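Local coordinates for protein telomere length regulator taz1 (Schizosaccharomyces pombe, PDB 4ZMI) that binds double-stranded telomeric DNA, regulates telomere length and is required for silencing of telomere-adjacent genes and for normal meiosis or sporulation, at residues F73-Y84 against L171-V182. Numbering follows the deposited sequence.
Sequences FRTIFFSYIRKY and LPYTSLDALNVV. With MG (magnesium ion), chain B.
P172 packs against two phenylalanine rings, F73 and F77, which meet different parts of it. Its CD sits over the centre of the F77 ring, 3.7 Å from the centroid and 10° off the normal, a CH-pi contact. Its CA lies over the rim of one face of F73 in a second CH-pi contact. L171 O rests on that same face, 3.5 Å from F73 CE2. P172 CG also reaches Y80 CD1 at 4.0 Å, and L171 CD2 touches F77 CE2.

The Y173 ring reaches helix 78-83 with its far end. Its OH donates to S79 OG at 2.7 Å, with the serine oxygen at the ring edge and in its plane. S79 places OG there by setting it between the backbone N and the carbonyl carbon (chi1 62°). V182 CG2 and P172 CG lie on opposite faces of Y173. Farther along, K83 has a bend at chi2, and its CG packs on V182 CG1. Its NZ donates to V181 O at 2.9 Å from above the carbonyl plane.

D126 of helix 118-130 hydrogen-bonds S79 OG through OD1 and F78 N through OD2, which probably helps position the serine for Y173. Y80 OH is held by W3 N.

L171 O binds the magnesium ion at 2.4 Å. Y173 O binds it too, and L168 and a water belong to the same site. The contact thus joins a metal-binding loop to helix 78-83, with helix 176-182 crossing at 59°, within the helical domain of Taz1, which belongs to the TRF family by sequence.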
loop_
_atom_site.group_PDB
_atom_site.type_symbol
_atom_site.label_atom_id
_atom_site.label_comp_id
_atom_site.label_asym_id
_atom_site.label_seq_id
_atom_site.Cartn_x
_atom_site.Cartn_y
_atom_site.Cartn_z
ATOM N N PHE A 73 -0.230 -9.453 -5.623
ATOM C CA PHE A 73 0.564 -8.267 -5.265
ATOM C C PHE A 73 0.187 -7.717 -3.893
ATOM O O PHE A 73 0.386 -6.540 -3.599
ATOM C CB PHE A 73 0.534 -7.218 -6.395
ATOM C CG PHE A 73 1.254 -7.683 -7.605
ATOM C CD1 PHE A 73 0.608 -8.461 -8.554
ATOM C CD2 PHE A 73 2.594 -7.443 -7.753
ATOM C CE1 PHE A 73 1.286 -8.953 -9.639
ATOM C CE2 PHE A 73 3.275 -7.925 -8.849
ATOM C CZ PHE A 73 2.622 -8.678 -9.794
ATOM N N ARG A 74 -0.422 -8.596 -3.095
ATOM C CA ARG A 74 -0.500 -8.459 -1.639
ATOM C C ARG A 74 -1.619 -7.576 -1.142
ATOM O O ARG A 74 -1.852 -7.491 0.068
ATOM C CB ARG A 74 0.834 -7.966 -1.067
ATOM C CG ARG A 74 1.992 -8.872 -1.411
ATOM C CD ARG A 74 3.320 -8.120 -1.511
ATOM N NE ARG A 74 4.228 -8.611 -0.492
ATOM C CZ ARG A 74 4.451 -7.981 0.649
ATOM N NH1 ARG A 74 3.849 -6.823 0.869
ATOM N NH2 ARG A 74 5.280 -8.497 1.550
ATOM N N THR A 75 -2.303 -6.912 -2.062
ATOM C CA THR A 75 -3.316 -5.952 -1.662
ATOM C C THR A 75 -4.234 -5.686 -2.857
ATOM O O THR A 75 -4.124 -6.330 -3.899
ATOM C CB THR A 75 -2.655 -4.638 -1.210
ATOM O OG1 THR A 75 -3.655 -3.722 -0.766
ATOM C CG2 THR A 75 -1.946 -4.025 -2.380
ATOM N N ILE A 76 -5.135 -4.735 -2.685
ATOM C CA ILE A 76 -6.160 -4.446 -3.666
ATOM C C ILE A 76 -5.762 -3.270 -4.532
ATOM O O ILE A 76 -5.261 -2.269 -4.028
ATOM C CB ILE A 76 -7.446 -4.030 -2.966
ATOM C CG1 ILE A 76 -7.951 -5.156 -2.064
ATOM C CG2 ILE A 76 -8.482 -3.604 -3.995
ATOM C CD1 ILE A 76 -8.287 -6.420 -2.814
ATOM N N PHE A 77 -6.014 -3.368 -5.832
ATOM C CA PHE A 77 -5.651 -2.301 -6.743
ATOM C C PHE A 77 -6.829 -1.628 -7.387
ATOM O O PHE A 77 -7.431 -2.156 -8.333
ATOM C CB PHE A 77 -4.677 -2.826 -7.779
ATOM C CG PHE A 77 -3.355 -3.153 -7.193
ATOM C CD1 PHE A 77 -3.126 -4.392 -6.635
ATOM C CD2 PHE A 77 -2.363 -2.178 -7.117
ATOM C CE1 PHE A 77 -1.907 -4.690 -6.064
ATOM C CE2 PHE A 77 -1.140 -2.449 -6.554
ATOM C CZ PHE A 77 -0.900 -3.715 -6.009
ATOM N N PHE A 78 -7.137 -0.439 -6.880
ATOM C CA PHE A 78 -8.279 0.310 -7.366
ATOM C C PHE A 78 -8.082 0.785 -8.795
ATOM O O PHE A 78 -9.042 0.859 -9.571
ATOM C CB PHE A 78 -8.641 1.443 -6.406
ATOM C CG PHE A 78 -9.197 0.954 -5.097
ATOM C CD1 PHE A 78 -8.399 0.873 -3.977
ATOM C CD2 PHE A 78 -10.515 0.535 -5.004
ATOM C CE1 PHE A 78 -8.901 0.400 -2.782
ATOM C CE2 PHE A 78 -11.022 0.069 -3.815
ATOM C CZ PHE A 78 -10.219 0.002 -2.701
ATOM N N SER A 79 -6.841 1.059 -9.171
ATOM C CA SER A 79 -6.593 1.396 -10.566
ATOM C C SER A 79 -6.924 0.214 -11.471
ATOM O O SER A 79 -7.425 0.395 -12.562
ATOM C CB SER A 79 -5.146 1.824 -10.793
ATOM O OG SER A 79 -4.238 0.779 -10.493
ATOM N N TYR A 80 -6.632 -0.993 -11.009
ATOM C CA TYR A 80 -6.870 -2.180 -11.813
ATOM C C TYR A 80 -8.376 -2.442 -11.939
ATOM O O TYR A 80 -8.891 -2.614 -13.030
ATOM C CB TYR A 80 -6.170 -3.360 -11.159
ATOM C CG TYR A 80 -6.238 -4.661 -11.911
ATOM C CD1 TYR A 80 -5.165 -5.100 -12.662
ATOM C CD2 TYR A 80 -7.351 -5.470 -11.825
ATOM C CE1 TYR A 80 -5.201 -6.294 -13.334
ATOM C CE2 TYR A 80 -7.413 -6.682 -12.511
ATOM C CZ TYR A 80 -6.334 -7.084 -13.260
ATOM O OH TYR A 80 -6.372 -8.279 -13.913
ATOM N N ILE A 81 -9.064 -2.448 -10.803
ATOM C CA ILE A 81 -10.501 -2.615 -10.737
ATOM C C ILE A 81 -11.252 -1.571 -11.556
ATOM O O ILE A 81 -12.244 -1.890 -12.195
ATOM C CB ILE A 81 -10.980 -2.539 -9.293
ATOM C CG1 ILE A 81 -10.424 -3.723 -8.502
ATOM C CG2 ILE A 81 -12.489 -2.515 -9.244
ATOM C CD1 ILE A 81 -10.828 -3.719 -7.054
ATOM N N ARG A 82 -10.785 -0.326 -11.557
ATOM C CA ARG A 82 -11.456 0.700 -12.354
ATOM C C ARG A 82 -11.203 0.498 -13.840
ATOM O O ARG A 82 -12.073 0.762 -14.672
ATOM C CB ARG A 82 -11.016 2.103 -11.949
ATOM C CG ARG A 82 -11.625 3.208 -12.817
ATOM C CD ARG A 82 -11.073 4.588 -12.466
ATOM N NE ARG A 82 -10.655 4.632 -11.077
ATOM C CZ ARG A 82 -9.386 4.609 -10.690
ATOM N NH1 ARG A 82 -8.419 4.567 -11.595
ATOM N NH2 ARG A 82 -9.091 4.633 -9.402
ATOM N N LYS A 83 -10.007 0.018 -14.166
ATOM C CA LYS A 83 -9.604 -0.181 -15.558
ATOM C C LYS A 83 -10.325 -1.319 -16.299
ATOM O O LYS A 83 -10.751 -1.138 -17.429
ATOM C CB LYS A 83 -8.095 -0.402 -15.659
ATOM C CG LYS A 83 -7.633 -0.769 -17.054
ATOM C CD LYS A 83 -7.850 0.416 -17.986
ATOM C CE LYS A 83 -7.443 0.098 -19.415
ATOM N NZ LYS A 83 -7.182 1.366 -20.166
ATOM N N TYR A 84 -10.439 -2.491 -15.681
ATOM C CA TYR A 84 -10.965 -3.660 -16.391
ATOM C C TYR A 84 -12.425 -3.950 -16.069
ATOM O O TYR A 84 -12.809 -4.200 -14.916
ATOM C CB TYR A 84 -10.059 -4.879 -16.191
ATOM C CG TYR A 84 -8.629 -4.590 -16.598
ATOM C CD1 TYR A 84 -7.653 -4.341 -15.643
ATOM C CD2 TYR A 84 -8.264 -4.511 -17.938
ATOM C CE1 TYR A 84 -6.346 -4.055 -16.004
ATOM C CE2 TYR A 84 -6.954 -4.216 -18.314
ATOM C CZ TYR A 84 -6.002 -3.994 -17.342
ATOM O OH TYR A 84 -4.698 -3.704 -17.696
ATOM N N LEU A 171 3.432 -3.671 -8.721
ATOM C CA LEU A 171 2.209 -3.350 -9.463
ATOM C C LEU A 171 1.813 -4.508 -10.382
ATOM O O LEU A 171 2.686 -5.212 -10.921
ATOM C CB LEU A 171 2.374 -2.079 -10.296
ATOM C CG LEU A 171 2.616 -0.779 -9.518
ATOM C CD1 LEU A 171 2.929 0.300 -10.495
ATOM C CD2 LEU A 171 1.377 -0.405 -8.735
ATOM N N PRO A 172 0.494 -4.710 -10.573
ATOM C CA PRO A 172 0.015 -5.788 -11.450
ATOM C C PRO A 172 0.040 -5.277 -12.884
ATOM O O PRO A 172 -0.854 -5.533 -13.688
ATOM C CB PRO A 172 -1.413 -6.033 -10.952
ATOM C CG PRO A 172 -1.853 -4.664 -10.483
ATOM C CD PRO A 172 -0.619 -4.001 -9.914
ATOM N N TYR A 173 1.080 -4.512 -13.181
ATOM C CA TYR A 173 1.324 -4.035 -14.523
ATOM C C TYR A 173 2.738 -4.421 -14.921
ATOM O O TYR A 173 3.609 -4.641 -14.057
ATOM C CB TYR A 173 1.107 -2.530 -14.579
ATOM C CG TYR A 173 -0.226 -2.137 -14.000
ATOM C CD1 TYR A 173 -0.313 -1.393 -12.820
ATOM C CD2 TYR A 173 -1.411 -2.537 -14.620
ATOM C CE1 TYR A 173 -1.551 -1.040 -12.276
ATOM C CE2 TYR A 173 -2.654 -2.191 -14.090
ATOM C CZ TYR A 173 -2.723 -1.455 -12.921
ATOM O OH TYR A 173 -3.969 -1.134 -12.420
ATOM N N THR A 174 2.944 -4.502 -16.231
ATOM C CA THR A 174 4.113 -5.123 -16.823
ATOM C C THR A 174 5.151 -4.135 -17.339
ATOM O O THR A 174 6.301 -4.511 -17.562
ATOM C CB THR A 174 3.694 -6.043 -17.999
ATOM O OG1 THR A 174 2.957 -5.285 -18.963
ATOM C CG2 THR A 174 2.813 -7.154 -17.491
ATOM N N SER A 175 4.762 -2.880 -17.546
ATOM C CA SER A 175 5.728 -1.909 -18.035
ATOM C C SER A 175 5.340 -0.501 -17.629
ATOM O O SER A 175 4.183 -0.243 -17.293
ATOM C CB SER A 175 5.807 -1.984 -19.551
ATOM O OG SER A 175 4.639 -1.382 -20.093
ATOM N N LEU A 176 6.308 0.413 -17.656
ATOM C CA LEU A 176 6.030 1.816 -17.367
ATOM C C LEU A 176 5.035 2.414 -18.366
ATOM O O LEU A 176 4.196 3.231 -18.002
ATOM C CB LEU A 176 7.322 2.635 -17.348
ATOM C CG LEU A 176 8.215 2.306 -16.158
ATOM C CD1 LEU A 176 9.403 3.258 -16.083
ATOM C CD2 LEU A 176 7.414 2.331 -14.846
ATOM N N ASP A 177 5.118 2.004 -19.624
ATOM C CA ASP A 177 4.189 2.521 -20.620
ATOM C C ASP A 177 2.776 2.142 -20.246
ATOM O O ASP A 177 1.870 2.973 -20.277
ATOM C CB ASP A 177 4.504 1.954 -21.988
ATOM C CG ASP A 177 4.942 3.007 -22.944
ATOM O OD1 ASP A 177 6.150 3.043 -23.241
ATOM O OD2 ASP A 177 4.081 3.812 -23.377
ATOM N N ALA A 178 2.617 0.872 -19.881
ATOM C CA ALA A 178 1.342 0.307 -19.478
ATOM C C ALA A 178 0.673 1.151 -18.404
ATOM O O ALA A 178 -0.546 1.325 -18.400
ATOM C CB ALA A 178 1.544 -1.114 -18.985
ATOM N N LEU A 179 1.470 1.698 -17.498
ATOM C CA LEU A 179 0.907 2.556 -16.468
ATOM C C LEU A 179 0.177 3.732 -17.095
ATOM O O LEU A 179 -0.831 4.188 -16.563
ATOM C CB LEU A 179 1.987 3.059 -15.512
ATOM C CG LEU A 179 2.815 2.019 -14.758
ATOM C CD1 LEU A 179 3.657 2.701 -13.708
ATOM C CD2 LEU A 179 1.899 1.049 -14.096
ATOM N N ASN A 180 0.682 4.223 -18.225
ATOM C CA ASN A 180 0.032 5.346 -18.911
ATOM C C ASN A 180 -1.340 4.962 -19.455
ATOM O O ASN A 180 -2.185 5.818 -19.710
ATOM C CB ASN A 180 0.909 5.877 -20.045
ATOM C CG ASN A 180 2.197 6.512 -19.543
ATOM O OD1 ASN A 180 2.204 7.242 -18.546
ATOM N ND2 ASN A 180 3.298 6.234 -20.234
ATOM N N VAL A 181 -1.549 3.662 -19.625
ATOM C CA VAL A 181 -2.791 3.140 -20.166
ATOM C C VAL A 181 -3.855 2.986 -19.071
ATOM O O VAL A 181 -5.055 3.094 -19.347
ATOM C CB VAL A 181 -2.536 1.806 -20.925
ATOM C CG1 VAL A 181 -3.773 0.925 -20.988
ATOM C CG2 VAL A 181 -1.992 2.085 -22.320
ATOM N N VAL A 182 -3.425 2.761 -17.828
ATOM C CA VAL A 182 -4.383 2.537 -16.744
ATOM C C VAL A 182 -4.540 3.699 -15.769
ATOM O O VAL A 182 -5.404 3.662 -14.896
ATOM C CB VAL A 182 -4.032 1.287 -15.941
ATOM C CG1 VAL A 182 -3.829 0.114 -16.886
ATOM C CG2 VAL A 182 -2.769 1.529 -15.096
HETATM MG MG MG B . 4.515 -6.058 -12.275
HETATM O O HOH W 1 6.614 -5.953 -13.465
#